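KLLA0F20702p (Kluyveromyces lactis, PDB 5Y5A) probably serves as the Est1 subunit of yeast telomerase, helping to recruit the enzyme to telomeres by binding Cdc13. Local coordinates at residues E314-P319 and S336-H341; A270-F275 and Q376-V381; I308-M313 and I358-Q363. All coordinates share one frame; numbering follows the deposited sequence.

Contact 1 (E314-P319 and S336-H341); sequences EFYILP and SDRLKH
Tyr316 and Arg338 meet with their flat groups almost perpendicular, ring and guanidinium planes 85° apart. The phenol oxygen comes to the guanidinium at its edge, near its plane, with Tyr316 OH 4.0 Å from Arg338 NH2. A water completes the link: it donates to Tyr316 OH at 2.8 Å and, lying in the guanidinium plane, accepts from Arg338 NH1 at 2.9 Å. Arg338, the N-cap residue of the helix that begins at Leu339, reaches this place by a bend late in its chain (chi3 68°). The imidazole of His341 lies obliquely to the Tyr316 ring. Glu301 is the common anchor, since its carboxylate forms a salt bridge with Arg338 and hydrogen bonds with both Tyr316 OH and His341 NE2, while His335 takes a further bond from Arg338 NH1. Beside this polar cluster, one methyl of Leu339 rests on the proline, CD2 lying 4.0 Å from Pro319 CB. The contact thus joins the type I turn Phe315–Leu318, which links helices 306–315 and 318–325, to the start of helix 339–379. That long helix also packs Phe342 edge-to-face on Tyr316, and Leu297 of helix 285–298 touches both Phe315 and Tyr316.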
ATOM      1  N   GLU A 314       1.225 -11.427  11.162  1.00 40.32           N
ATOM      2  CA  GLU A 314       1.438 -11.172   9.742  1.00 42.42           C
ATOM      3  C   GLU A 314       0.894 -12.316   8.874  1.00 42.61           C
ATOM      4  O   GLU A 314       0.358 -12.087   7.805  1.00 47.56           O
ATOM      5  CB  GLU A 314       2.924 -10.966   9.440  1.00 47.22           C
ATOM      6  CG  GLU A 314       3.171 -10.621   7.988  1.00 48.12           C
ATOM      7  CD  GLU A 314       4.631 -10.684   7.598  1.00 48.20           C
ATOM      8  OE1 GLU A 314       5.481 -10.692   8.499  1.00 50.76           O
ATOM      9  OE2 GLU A 314       4.924 -10.720   6.384  1.00 50.31           O
ATOM     10  N   PHE A 315       1.029 -13.548   9.342  1.00 46.05           N
ATOM     11  CA  PHE A 315       0.722 -14.691   8.499  1.00 44.16           C
ATOM     12  C   PHE A 315      -0.653 -15.313   8.687  1.00 42.10           C
ATOM     13  O   PHE A 315      -1.257 -15.751   7.717  1.00 45.13           O
ATOM     14  CB  PHE A 315       1.778 -15.774   8.703  1.00 38.78           C
ATOM     15  CG  PHE A 315       3.045 -15.520   7.957  1.00 37.51           C
ATOM     16  CD1 PHE A 315       4.003 -14.654   8.459  1.00 37.74           C
ATOM     17  CD2 PHE A 315       3.275 -16.132   6.739  1.00 40.59           C
ATOM     18  CE1 PHE A 315       5.170 -14.416   7.766  1.00 46.35           C
ATOM     19  CE2 PHE A 315       4.443 -15.898   6.044  1.00 45.60           C
ATOM     20  CZ  PHE A 315       5.394 -15.041   6.559  1.00 47.58           C
ATOM     21  N   TYR A 316      -1.147 -15.380   9.918  1.00 42.63           N
ATOM     22  CA  TYR A 316      -2.316 -16.212  10.176  1.00 42.28           C
ATOM     23  C   TYR A 316      -3.601 -15.586   9.670  1.00 43.51           C
ATOM     24  O   TYR A 316      -4.629 -16.251   9.622  1.00 44.79           O
ATOM     25  CB  TYR A 316      -2.438 -16.546  11.668  1.00 45.44           C
ATOM     26  CG  TYR A 316      -1.545 -17.704  12.077  1.00 46.10           C
ATOM     27  CD1 TYR A 316      -0.440 -18.039  11.315  1.00 46.35           C
ATOM     28  CD2 TYR A 316      -1.816 -18.474  13.206  1.00 49.44           C
ATOM     29  CE1 TYR A 316       0.382 -19.081  11.659  1.00 45.72           C
ATOM     30  CE2 TYR A 316      -0.984 -19.543  13.564  1.00 46.04           C
ATOM     31  CZ  TYR A 316       0.114 -19.834  12.778  1.00 45.72           C
ATOM     32  OH  TYR A 316       0.967 -20.878  13.093  1.00 44.61           O
ATOM     33  N   ILE A 317      -3.554 -14.322   9.268  1.00 37.45           N
ATOM     34  CA  ILE A 317      -4.734 -13.723   8.673  1.00 33.84           C
ATOM     35  C   ILE A 317      -4.836 -14.139   7.200  1.00 38.34           C
ATOM     36  O   ILE A 317      -5.897 -14.048   6.596  1.00 43.81           O
ATOM     37  CB  ILE A 317      -4.726 -12.171   8.789  1.00 36.55           C
ATOM     38  CG1 ILE A 317      -6.133 -11.604   8.556  1.00 35.23           C
ATOM     39  CG2 ILE A 317      -3.695 -11.558   7.845  1.00 35.51           C
ATOM     40  CD1 ILE A 317      -6.208 -10.076   8.564  1.00 41.79           C
ATOM     41  N   LEU A 318      -3.736 -14.569   6.629  1.00 37.74           N
ATOM     42  CA  LEU A 318      -3.691 -14.935   5.241  1.00 37.30           C
ATOM     43  C   LEU A 318      -4.576 -16.087   4.858  1.00 41.12           C
ATOM     44  O   LEU A 318      -5.331 -15.963   3.943  1.00 45.49           O
ATOM     45  CB  LEU A 318      -2.272 -15.112   4.774  1.00 38.09           C
ATOM     46  CG  LEU A 318      -1.428 -13.865   4.905  1.00 38.34           C
ATOM     47  CD1 LEU A 318      -0.014 -14.112   4.480  1.00 36.84           C
ATOM     48  CD2 LEU A 318      -2.000 -12.726   4.113  1.00 38.43           C
ATOM     49  N   PRO A 319      -4.509 -17.203   5.551  1.00 40.23           N
ATOM     50  CA  PRO A 319      -5.430 -18.290   5.192  1.00 45.45           C
ATOM     51  C   PRO A 319      -6.906 -17.953   5.393  1.00 45.72           C
ATOM     52  O   PRO A 319      -7.753 -18.572   4.751  1.00 48.03           O
ATOM     53  CB  PRO A 319      -5.018 -19.424   6.138  1.00 45.63           C
ATOM     54  CG  PRO A 319      -3.598 -19.148   6.451  1.00 44.48           C
ATOM     55  CD  PRO A 319      -3.521 -17.648   6.549  1.00 39.65           C
ATOM     56  N   SER A 336      -5.537 -26.993   5.319  1.00 52.69           N
ATOM     57  CA  SER A 336      -6.962 -26.737   5.156  1.00 47.89           C
ATOM     58  C   SER A 336      -7.755 -27.009   6.420  1.00 50.31           C
ATOM     59  O   SER A 336      -8.660 -26.254   6.752  1.00 64.64           O
ATOM     60  CB  SER A 336      -7.530 -27.574   4.005  1.00 58.62           C
ATOM     61  OG  SER A 336      -6.973 -27.177   2.762  1.00 60.61           O
ATOM     62  N   ASP A 337      -7.415 -28.071   7.141  1.00 53.30           N
ATOM     63  CA  ASP A 337      -8.159 -28.398   8.355  1.00 59.51           C
ATOM     64  C   ASP A 337      -7.713 -27.575   9.571  1.00 56.71           C
ATOM     65  O   ASP A 337      -8.164 -27.812  10.687  1.00 58.92           O
ATOM     66  CB  ASP A 337      -8.038 -29.894   8.664  1.00 71.43           C
ATOM     67  CG  ASP A 337      -6.599 -30.341   8.831  1.00 81.95           C
ATOM     68  OD1 ASP A 337      -5.710 -29.750   8.181  1.00 88.11           O
ATOM     69  OD2 ASP A 337      -6.359 -31.287   9.609  1.00 83.23           O
ATOM     70  N   ARG A 338      -6.839 -26.599   9.358  1.00 54.18           N
ATOM     71  CA  ARG A 338      -6.364 -25.772  10.462  1.00 54.29           C
ATOM     72  C   ARG A 338      -6.935 -24.354  10.423  1.00 53.49           C
ATOM     73  O   ARG A 338      -6.428 -23.461  11.109  1.00 55.37           O
ATOM     74  CB  ARG A 338      -4.826 -25.709  10.460  1.00 55.90           C
ATOM     75  CG  ARG A 338      -4.133 -27.038  10.729  1.00 58.37           C
ATOM     76  CD  ARG A 338      -2.600 -26.909  10.694  1.00 62.72           C
ATOM     77  NE  ARG A 338      -2.083 -26.113  11.808  1.00 59.57           N
ATOM     78  CZ  ARG A 338      -1.196 -25.130  11.682  1.00 54.43           C
ATOM     79  NH1 ARG A 338      -0.709 -24.807  10.488  1.00 46.65           N
ATOM     80  NH2 ARG A 338      -0.795 -24.465  12.755  1.00 53.96           N
ATOM     81  N   LEU A 339      -7.987 -24.140   9.632  1.00 50.90           N
ATOM     82  CA  LEU A 339      -8.536 -22.790   9.444  1.00 51.79           C
ATOM     83  C   LEU A 339      -9.065 -22.170  10.739  1.00 52.27           C
ATOM     84  O   LEU A 339      -8.796 -21.003  11.019  1.00 44.90           O
ATOM     85  CB  LEU A 339      -9.642 -22.794   8.388  1.00 47.51           C
ATOM     86  CG  LEU A 339      -9.134 -22.946   6.945  1.00 49.15           C
ATOM     87  CD1 LEU A 339     -10.266 -22.724   5.956  1.00 50.79           C
ATOM     88  CD2 LEU A 339      -7.982 -21.988   6.653  1.00 42.08           C
ATOM     89  N   LYS A 340      -9.808 -22.945  11.527  1.00 51.25           N
ATOM     90  CA  LYS A 340     -10.313 -22.452  12.802  1.00 49.82           C
ATOM     91  C   LYS A 340      -9.149 -22.132  13.749  1.00 52.84           C
ATOM     92  O   LYS A 340      -9.207 -21.165  14.499  1.00 52.07           O
ATOM     93  CB  LYS A 340     -11.264 -23.464  13.442  1.00 55.72           C
ATOM     94  CG  LYS A 340     -11.945 -22.956  14.720  1.00 65.92           C
ATOM     95  CD  LYS A 340     -12.687 -24.076  15.452  1.00 78.41           C
ATOM     96  CE  LYS A 340     -13.102 -23.653  16.858  1.00 86.97           C
ATOM     97  NZ  LYS A 340     -13.645 -24.796  17.652  1.00 92.95           N
ATOM     98  N   HIS A 341      -8.091 -22.937  13.688  1.00 52.04           N
ATOM     99  CA  HIS A 341      -6.892 -22.703  14.491  1.00 50.87           C
ATOM    100  C   HIS A 341      -6.204 -21.377  14.152  1.00 53.05           C
ATOM    101  O   HIS A 341      -5.802 -20.638  15.054  1.00 48.48           O
ATOM    102  CB  HIS A 341      -5.902 -23.848  14.305  1.00 46.79           C
ATOM    103  CG  HIS A 341      -4.582 -23.627  14.978  1.00 53.25           C
ATOM    104  ND1 HIS A 341      -4.420 -23.700  16.345  1.00 57.90           N
ATOM    105  CD2 HIS A 341      -3.361 -23.337  14.470  1.00 56.50           C
ATOM    106  CE1 HIS A 341      -3.157 -23.465  16.649  1.00 61.12           C
ATOM    107  NE2 HIS A 341      -2.493 -23.241  15.530  1.00 63.01           N
TER
HETATM  108  O   HOH W   1       1.158 -22.599  10.845  1.00 41.47           O

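Contact 2 (A270-F275 and Q376-V381); sequences AGIPNF and QMINGV
Ile272 divides its two branches between Met377 and Ile378 in an interface that is apolar throughout. Its CD1 meets the terminal methyl of Met377, CE, at 3.6 Å. CB and SD of Met377 also lie near that CD1 methyl, and the bend at the last torsion (chi3 78°) brings CE to it as well. The other branch of Ile272, CG2, lies 4.1 Å from Ile378 CG1, the two isoleucine side chains running alongside each other in opposite senses. Ile378 then extends CD1 obliquely to the Phe275 ring, meeting it at CD2 (3.8 Å) and CE2.

No hydrogen bond crosses between the segments; those near the helix ends are local or go to other residues, as Asn379 ND2 does to Ile325 O. Ala270 O, just before helix 271–279, is gripped twice by Asn274: the backbone N and the side-chain ND2 approach from opposite faces of the carbonyl plane. The ND2 bond is nearly straight, 2.9 Å from Asn274 ND2 to Ala270 O at 169°. Across the interface, Gly380 leaves helical geometry with a positive phi of 85° and brings helix 339–379 to its close.

The contact therefore sets the first turn of helix 271–279 against the last turn of helix 339–379. Met374, one turn earlier, adds to the same surface, Phe326 touches both Phe275 and Ile378, and helix 251–263 adjoins it through Val259, Ser262 and Leu263.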
ATOM      1  N   ALA A 270      -0.663  -6.095 -12.709  1.00 42.73           N
ATOM      2  CA  ALA A 270      -0.066  -7.288 -12.116  1.00 42.37           C
ATOM      3  C   ALA A 270      -0.510  -7.474 -10.663  1.00 44.83           C
ATOM      4  O   ALA A 270      -0.163  -8.472 -10.027  1.00 50.76           O
ATOM      5  CB  ALA A 270       1.464  -7.228 -12.204  1.00 42.79           C
ATOM      6  N   GLY A 271      -1.292  -6.527 -10.150  1.00 41.49           N
ATOM      7  CA  GLY A 271      -1.716  -6.548  -8.753  1.00 35.99           C
ATOM      8  C   GLY A 271      -2.484  -7.801  -8.364  1.00 39.04           C
ATOM      9  O   GLY A 271      -2.101  -8.542  -7.452  1.00 40.19           O
ATOM     10  N   ILE A 272      -3.578  -8.050  -9.063  1.00 36.79           N
ATOM     11  CA  ILE A 272      -4.380  -9.237  -8.810  1.00 42.63           C
ATOM     12  C   ILE A 272      -3.676 -10.561  -9.200  1.00 42.99           C
ATOM     13  O   ILE A 272      -3.797 -11.545  -8.467  1.00 44.28           O
ATOM     14  CB  ILE A 272      -5.748  -9.112  -9.527  1.00 47.67           C
ATOM     15  CG1 ILE A 272      -6.628  -8.093  -8.798  1.00 45.97           C
ATOM     16  CG2 ILE A 272      -6.471 -10.450  -9.603  1.00 49.27           C
ATOM     17  CD1 ILE A 272      -7.849  -7.702  -9.592  1.00 46.26           C
ATOM     18  N   PRO A 273      -2.950 -10.602 -10.343  1.00 40.67           N
ATOM     19  CA  PRO A 273      -2.197 -11.838 -10.611  1.00 40.38           C
ATOM     20  C   PRO A 273      -1.240 -12.236  -9.483  1.00 38.51           C
ATOM     21  O   PRO A 273      -1.182 -13.411  -9.131  1.00 38.59           O
ATOM     22  CB  PRO A 273      -1.418 -11.505 -11.886  1.00 39.96           C
ATOM     23  CG  PRO A 273      -2.298 -10.523 -12.606  1.00 44.05           C
ATOM     24  CD  PRO A 273      -2.990  -9.719 -11.529  1.00 40.13           C
ATOM     25  N   ASN A 274      -0.518 -11.281  -8.915  1.00 40.39           N
ATOM     26  CA  ASN A 274       0.399 -11.598  -7.821  1.00 42.37           C
ATOM     27  C   ASN A 274      -0.310 -11.996  -6.528  1.00 40.84           C
ATOM     28  O   ASN A 274       0.078 -12.974  -5.878  1.00 39.69           O
ATOM     29  CB  ASN A 274       1.340 -10.424  -7.561  1.00 47.74           C
ATOM     30  CG  ASN A 274       2.534 -10.433  -8.490  1.00 51.99           C
ATOM     31  OD1 ASN A 274       3.529 -11.107  -8.229  1.00 52.90           O
ATOM     32  ND2 ASN A 274       2.436  -9.697  -9.590  1.00 51.24           N
ATOM     33  N   PHE A 275      -1.335 -11.236  -6.155  1.00 35.46           N
ATOM     34  CA  PHE A 275      -2.228 -11.609  -5.058  1.00 36.26           C
ATOM     35  C   PHE A 275      -2.726 -13.053  -5.206  1.00 41.47           C
ATOM     36  O   PHE A 275      -2.735 -13.831  -4.250  1.00 37.86           O
ATOM     37  CB  PHE A 275      -3.417 -10.645  -5.019  1.00 34.75           C
ATOM     38  CG  PHE A 275      -4.349 -10.851  -3.859  1.00 38.17           C
ATOM     39  CD1 PHE A 275      -4.056 -10.311  -2.609  1.00 36.58           C
ATOM     40  CD2 PHE A 275      -5.542 -11.539  -4.023  1.00 39.87           C
ATOM     41  CE1 PHE A 275      -4.931 -10.468  -1.535  1.00 37.96           C
ATOM     42  CE2 PHE A 275      -6.428 -11.700  -2.951  1.00 37.12           C
ATOM     43  CZ  PHE A 275      -6.115 -11.162  -1.706  1.00 34.54           C
ATOM     44  N   GLN A 376     -14.458  -8.872  -4.532  1.00 40.11           N
ATOM     45  CA  GLN A 376     -15.472  -8.481  -5.515  1.00 41.44           C
ATOM     46  C   GLN A 376     -14.895  -8.429  -6.912  1.00 40.00           C
ATOM     47  O   GLN A 376     -15.577  -8.764  -7.873  1.00 44.21           O
ATOM     48  CB  GLN A 376     -16.096  -7.131  -5.147  1.00 38.95           C
ATOM     49  CG  GLN A 376     -16.817  -7.138  -3.798  1.00 39.08           C
ATOM     50  CD  GLN A 376     -17.614  -5.876  -3.569  1.00 49.59           C
ATOM     51  OE1 GLN A 376     -18.804  -5.930  -3.250  1.00 53.63           O
ATOM     52  NE2 GLN A 376     -16.968  -4.725  -3.746  1.00 56.92           N
ATOM     53  N   MET A 377     -13.639  -8.014  -7.040  1.00 38.31           N
ATOM     54  CA  MET A 377     -13.018  -7.991  -8.360  1.00 43.29           C
ATOM     55  C   MET A 377     -12.719  -9.402  -8.845  1.00 41.18           C
ATOM     56  O   MET A 377     -12.846  -9.689 -10.025  1.00 44.22           O
ATOM     57  CB  MET A 377     -11.738  -7.165  -8.360  1.00 42.76           C
ATOM     58  CG  MET A 377     -11.961  -5.679  -8.173  1.00 45.36           C
ATOM     59  SD  MET A 377     -10.377  -4.835  -8.079  1.00 56.58           S
ATOM     60  CE  MET A 377      -9.924  -4.793  -9.807  1.00 74.44           C
ATOM     61  N   ILE A 378     -12.339 -10.282  -7.926  1.00 40.98           N
ATOM     62  CA  ILE A 378     -11.915 -11.628  -8.309  1.00 44.97           C
ATOM     63  C   ILE A 378     -13.111 -12.547  -8.565  1.00 39.20           C
ATOM     64  O   ILE A 378     -13.117 -13.306  -9.534  1.00 47.49           O
ATOM     65  CB  ILE A 378     -10.981 -12.237  -7.226  1.00 45.02           C
ATOM     66  CG1 ILE A 378      -9.605 -11.556  -7.286  1.00 35.88           C
ATOM     67  CG2 ILE A 378     -10.842 -13.741  -7.410  1.00 42.26           C
ATOM     68  CD1 ILE A 378      -8.709 -11.838  -6.088  1.00 33.93           C
ATOM     69  N   ASN A 379     -14.136 -12.451  -7.723  1.00 36.95           N
ATOM     70  CA  ASN A 379     -15.302 -13.319  -7.848  1.00 42.00           C
ATOM     71  C   ASN A 379     -16.507 -12.692  -8.572  1.00 43.69           C
ATOM     72  O   ASN A 379     -17.490 -13.379  -8.853  1.00 42.15           O
ATOM     73  CB  ASN A 379     -15.712 -13.803  -6.462  1.00 41.90           C
ATOM     74  CG  ASN A 379     -14.672 -14.735  -5.852  1.00 43.60           C
ATOM     75  OD1 ASN A 379     -14.119 -15.587  -6.540  1.00 45.99           O
ATOM     76  ND2 ASN A 379     -14.391 -14.559  -4.571  1.00 43.28           N
ATOM     77  N   GLY A 380     -16.411 -11.405  -8.891  1.00 40.19           N
ATOM     78  CA  GLY A 380     -17.422 -10.722  -9.684  1.00 46.41           C
ATOM     79  C   GLY A 380     -18.597 -10.195  -8.874  1.00 48.82           C
ATOM     80  O   GLY A 380     -18.648 -10.343  -7.656  1.00 45.21           O
ATOM     81  N   VAL A 381     -19.542  -9.578  -9.574  1.00 50.77           N
ATOM     82  CA  VAL A 381     -20.783  -9.086  -8.988  1.00 46.96           C
ATOM     83  C   VAL A 381     -21.663 -10.246  -8.524  1.00 49.25           C
ATOM     84  O   VAL A 381     -21.968 -11.148  -9.304  1.00 47.90           O
ATOM     85  CB  VAL A 381     -21.549  -8.223 -10.010  1.00 55.27           C
ATOM     86  CG1 VAL A 381     -22.960  -7.898  -9.517  1.00 56.85           C
ATOM     87  CG2 VAL A 381     -20.758  -6.958 -10.317  1.00 56.58           C
TER

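Contact 3 (I308-M313 and I358-Q363); sequences INMEIM and ISMIFQ
Met313 lays its sulfur against the CG1–CD1 branch of Ile361, SD lying 3.7 Å from CG1 and 3.9 Å from CD1 of that isoleucine. Both residues are buried, and this is the tight part of the contact. The CA–CB bond of Ile361 does not itself point at the opposite helix; the CG1–CD1 branch is what comes nearer. At its own base Met313 meets a second partner, CB standing 4.0 Å from Met360 CG.

The two short helical segments run almost parallel, 4° apart in direction, with axes 9.5 Å from each other at closest approach. Helix 318–325 intervenes in the chain between these two helices, so the contact joins non-consecutive helices side by side, consistent with the helical-repeat character of the TPR clan to which the Est1 DNA/RNA-binding family belongs.

Toward the more open side only parts of side chains meet. Met360 leaves its helix with CG anti to the backbone N (chi1 -179°) and then bends twice, at chi2 and chi3, folding its thioether back. Its CG comes 4.1 Å from the backbone oxygen of Met310, whereas the side chains of the two methionines are looser, with Met310 CG 4.4 Å from Met360 CE. Both methionines are only partly buried, and Met310 also touches Asn357. Further along helix 339–379, Gln363 NE2 is hydrogen-bonded to Asn253 OD1.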
ATOM      1  N   ILE A 308       7.896 -13.980  17.154  1.00 68.58           N
ATOM      2  CA  ILE A 308       6.960 -15.032  16.793  1.00 58.81           C
ATOM      3  C   ILE A 308       5.523 -14.518  16.825  1.00 54.66           C
ATOM      4  O   ILE A 308       4.733 -14.832  15.934  1.00 57.07           O
ATOM      5  CB  ILE A 308       7.094 -16.242  17.730  1.00 60.85           C
ATOM      6  CG1 ILE A 308       8.546 -16.722  17.768  1.00 73.83           C
ATOM      7  CG2 ILE A 308       6.159 -17.359  17.297  1.00 54.07           C
ATOM      8  CD1 ILE A 308       9.109 -17.070  16.408  1.00 79.26           C
ATOM      9  N   ASN A 309       5.187 -13.733  17.850  1.00 46.25           N
ATOM     10  CA  ASN A 309       3.855 -13.141  17.950  1.00 43.88           C
ATOM     11  C   ASN A 309       3.601 -12.280  16.722  1.00 44.89           C
ATOM     12  O   ASN A 309       2.540 -12.356  16.098  1.00 45.02           O
ATOM     13  CB  ASN A 309       3.696 -12.295  19.229  1.00 41.10           C
ATOM     14  CG  ASN A 309       4.000 -13.069  20.497  1.00 50.43           C
ATOM     15  OD1 ASN A 309       3.665 -14.243  20.624  1.00 59.47           O
ATOM     16  ND2 ASN A 309       4.636 -12.402  21.452  1.00 56.89           N
ATOM     17  N   MET A 310       4.592 -11.470  16.371  1.00 49.00           N
ATOM     18  CA  MET A 310       4.498 -10.626  15.186  1.00 51.53           C
ATOM     19  C   MET A 310       4.300 -11.444  13.906  1.00 49.93           C
ATOM     20  O   MET A 310       3.465 -11.101  13.081  1.00 48.01           O
ATOM     21  CB  MET A 310       5.744  -9.749  15.042  1.00 56.67           C
ATOM     22  CG  MET A 310       5.681  -8.809  13.831  1.00 66.70           C
ATOM     23  SD  MET A 310       6.768  -7.381  13.983  1.00131.20           S
ATOM     24  CE  MET A 310       8.317  -8.182  14.376  1.00 82.66           C
ATOM     25  N   GLU A 311       5.057 -12.523  13.738  1.00 51.99           N
ATOM     26  CA  GLU A 311       4.938 -13.292  12.501  1.00 46.78           C
ATOM     27  C   GLU A 311       3.584 -14.002  12.410  1.00 45.97           C
ATOM     28  O   GLU A 311       3.005 -14.108  11.330  1.00 43.94           O
ATOM     29  CB  GLU A 311       6.094 -14.277  12.377  1.00 47.17           C
ATOM     30  CG  GLU A 311       7.398 -13.576  12.016  1.00 62.51           C
ATOM     31  CD  GLU A 311       8.587 -14.514  11.941  1.00 82.38           C
ATOM     32  OE1 GLU A 311       8.444 -15.696  12.319  1.00 88.95           O
ATOM     33  OE2 GLU A 311       9.668 -14.065  11.502  1.00 88.85           O
ATOM     34  N   ILE A 312       3.062 -14.453  13.545  1.00 43.79           N
ATOM     35  CA  ILE A 312       1.714 -15.016  13.576  1.00 44.44           C
ATOM     36  C   ILE A 312       0.666 -13.995  13.119  1.00 46.84           C
ATOM     37  O   ILE A 312      -0.256 -14.326  12.368  1.00 44.26           O
ATOM     38  CB  ILE A 312       1.359 -15.531  14.979  1.00 42.56           C
ATOM     39  CG1 ILE A 312       2.221 -16.752  15.305  1.00 52.40           C
ATOM     40  CG2 ILE A 312      -0.122 -15.882  15.068  1.00 40.03           C
ATOM     41  CD1 ILE A 312       1.931 -17.369  16.633  1.00 57.85           C
ATOM     42  N   MET A 313       0.813 -12.749  13.546  1.00 46.67           N
ATOM     43  CA  MET A 313      -0.153 -11.727  13.152  1.00 45.15           C
ATOM     44  C   MET A 313       0.003 -11.360  11.683  1.00 44.07           C
ATOM     45  O   MET A 313      -0.979 -11.049  11.022  1.00 47.28           O
ATOM     46  CB  MET A 313      -0.023 -10.494  14.036  1.00 51.36           C
ATOM     47  CG  MET A 313      -0.309 -10.795  15.496  1.00 54.95           C
ATOM     48  SD  MET A 313      -0.335  -9.322  16.512  1.00 61.95           S
ATOM     49  CE  MET A 313       0.357  -9.968  18.034  1.00 54.40           C
ATOM     50  N   ILE A 358       1.288  -3.546  17.453  1.00 45.44           N
ATOM     51  CA  ILE A 358       0.121  -2.815  16.963  1.00 41.36           C
ATOM     52  C   ILE A 358       0.281  -2.376  15.503  1.00 42.73           C
ATOM     53  O   ILE A 358      -0.696  -2.292  14.767  1.00 44.90           O
ATOM     54  CB  ILE A 358      -0.175  -1.576  17.853  1.00 44.27           C
ATOM     55  CG1 ILE A 358      -1.562  -1.015  17.568  1.00 40.68           C
ATOM     56  CG2 ILE A 358       0.886  -0.501  17.674  1.00 48.70           C
ATOM     57  CD1 ILE A 358      -2.701  -1.977  17.854  1.00 42.68           C
ATOM     58  N   SER A 359       1.515  -2.140  15.077  1.00 43.39           N
ATOM     59  CA  SER A 359       1.757  -1.691  13.718  1.00 43.48           C
ATOM     60  C   SER A 359       1.362  -2.769  12.703  1.00 44.53           C
ATOM     61  O   SER A 359       0.852  -2.459  11.627  1.00 40.91           O
ATOM     62  CB  SER A 359       3.220  -1.302  13.539  1.00 51.64           C
ATOM     63  OG  SER A 359       3.512  -1.078  12.174  1.00 68.95           O
ATOM     64  N   MET A 360       1.590  -4.030  13.055  1.00 42.37           N
ATOM     65  CA  MET A 360       1.213  -5.147  12.192  1.00 43.36           C
ATOM     66  C   MET A 360      -0.302  -5.364  12.245  1.00 42.51           C
ATOM     67  O   MET A 360      -0.925  -5.800  11.265  1.00 43.36           O
ATOM     68  CB  MET A 360       1.969  -6.429  12.601  1.00 40.06           C
ATOM     69  CG  MET A 360       1.652  -7.646  11.721  1.00 36.74           C
ATOM     70  SD  MET A 360       2.060  -7.392   9.958  1.00 49.38           S
ATOM     71  CE  MET A 360       3.840  -7.311  10.094  1.00 38.82           C
ATOM     72  N   ILE A 361      -0.907  -5.052  13.386  1.00 36.89           N
ATOM     73  CA  ILE A 361      -2.353  -5.211  13.517  1.00 31.85           C
ATOM     74  C   ILE A 361      -3.048  -4.182  12.644  1.00 36.80           C
ATOM     75  O   ILE A 361      -4.062  -4.455  12.000  1.00 41.07           O
ATOM     76  CB  ILE A 361      -2.805  -5.076  14.987  1.00 34.35           C
ATOM     77  CG1 ILE A 361      -2.345  -6.308  15.780  1.00 37.45           C
ATOM     78  CG2 ILE A 361      -4.312  -4.907  15.068  1.00 37.39           C
ATOM     79  CD1 ILE A 361      -2.436  -6.163  17.284  1.00 36.99           C
ATOM     80  N   PHE A 362      -2.460  -2.995  12.612  1.00 39.56           N
ATOM     81  CA  PHE A 362      -2.927  -1.916  11.769  1.00 33.23           C
ATOM     82  C   PHE A 362      -2.880  -2.352  10.305  1.00 37.99           C
ATOM     83  O   PHE A 362      -3.846  -2.180   9.557  1.00 39.93           O
ATOM     84  CB  PHE A 362      -2.053  -0.683  12.022  1.00 37.69           C
ATOM     85  CG  PHE A 362      -2.519   0.566  11.328  1.00 46.85           C
ATOM     86  CD1 PHE A 362      -3.459   1.391  11.916  1.00 54.36           C
ATOM     87  CD2 PHE A 362      -1.978   0.942  10.110  1.00 54.78           C
ATOM     88  CE1 PHE A 362      -3.880   2.558  11.288  1.00 57.47           C
ATOM     89  CE2 PHE A 362      -2.392   2.111   9.484  1.00 60.74           C
ATOM     90  CZ  PHE A 362      -3.343   2.914  10.075  1.00 58.67           C
ATOM     91  N   GLN A 363      -1.752  -2.923   9.896  1.00 43.59           N
ATOM     92  CA  GLN A 363      -1.604  -3.388   8.518  1.00 41.62           C
ATOM     93  C   GLN A 363      -2.645  -4.454   8.190  1.00 36.97           C
ATOM     94  O   GLN A 363      -3.244  -4.431   7.119  1.00 35.64           O
ATOM     95  CB  GLN A 363      -0.198  -3.940   8.271  1.00 39.20           C
ATOM     96  CG  GLN A 363       0.071  -4.211   6.793  1.00 47.85           C
ATOM     97  CD  GLN A 363       1.519  -4.544   6.510  1.00 51.47           C
ATOM     98  OE1 GLN A 363       2.330  -3.654   6.236  1.00 51.24           O
ATOM     99  NE2 GLN A 363       1.855  -5.830   6.576  1.00 42.58           N
TER

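In the fold
All three contacts draw on helix 339–379: contact 1 at its start, contact 3 midway and contact 2 at its end. Contacts 1 and 3 also share helix 306–315 and adjoin directly, Glu314 CB lying 3.7 Å from Met360 SD, whereas contact 2 touches neither. None is wholly core or wholly surface; each mixes buried with partly exposed residues, and contact 2 alone includes an exposed one, Met377. Chemistry changes with place. Contact 1, whose centre lies about 22 Å from that of the chain, combines a water bridge and charged groups with a small apolar patch. Contacts 2 and 3, their centres each about 16 Å from it, rely on methionine and isoleucine, with a phenylalanine ring added in contact 2.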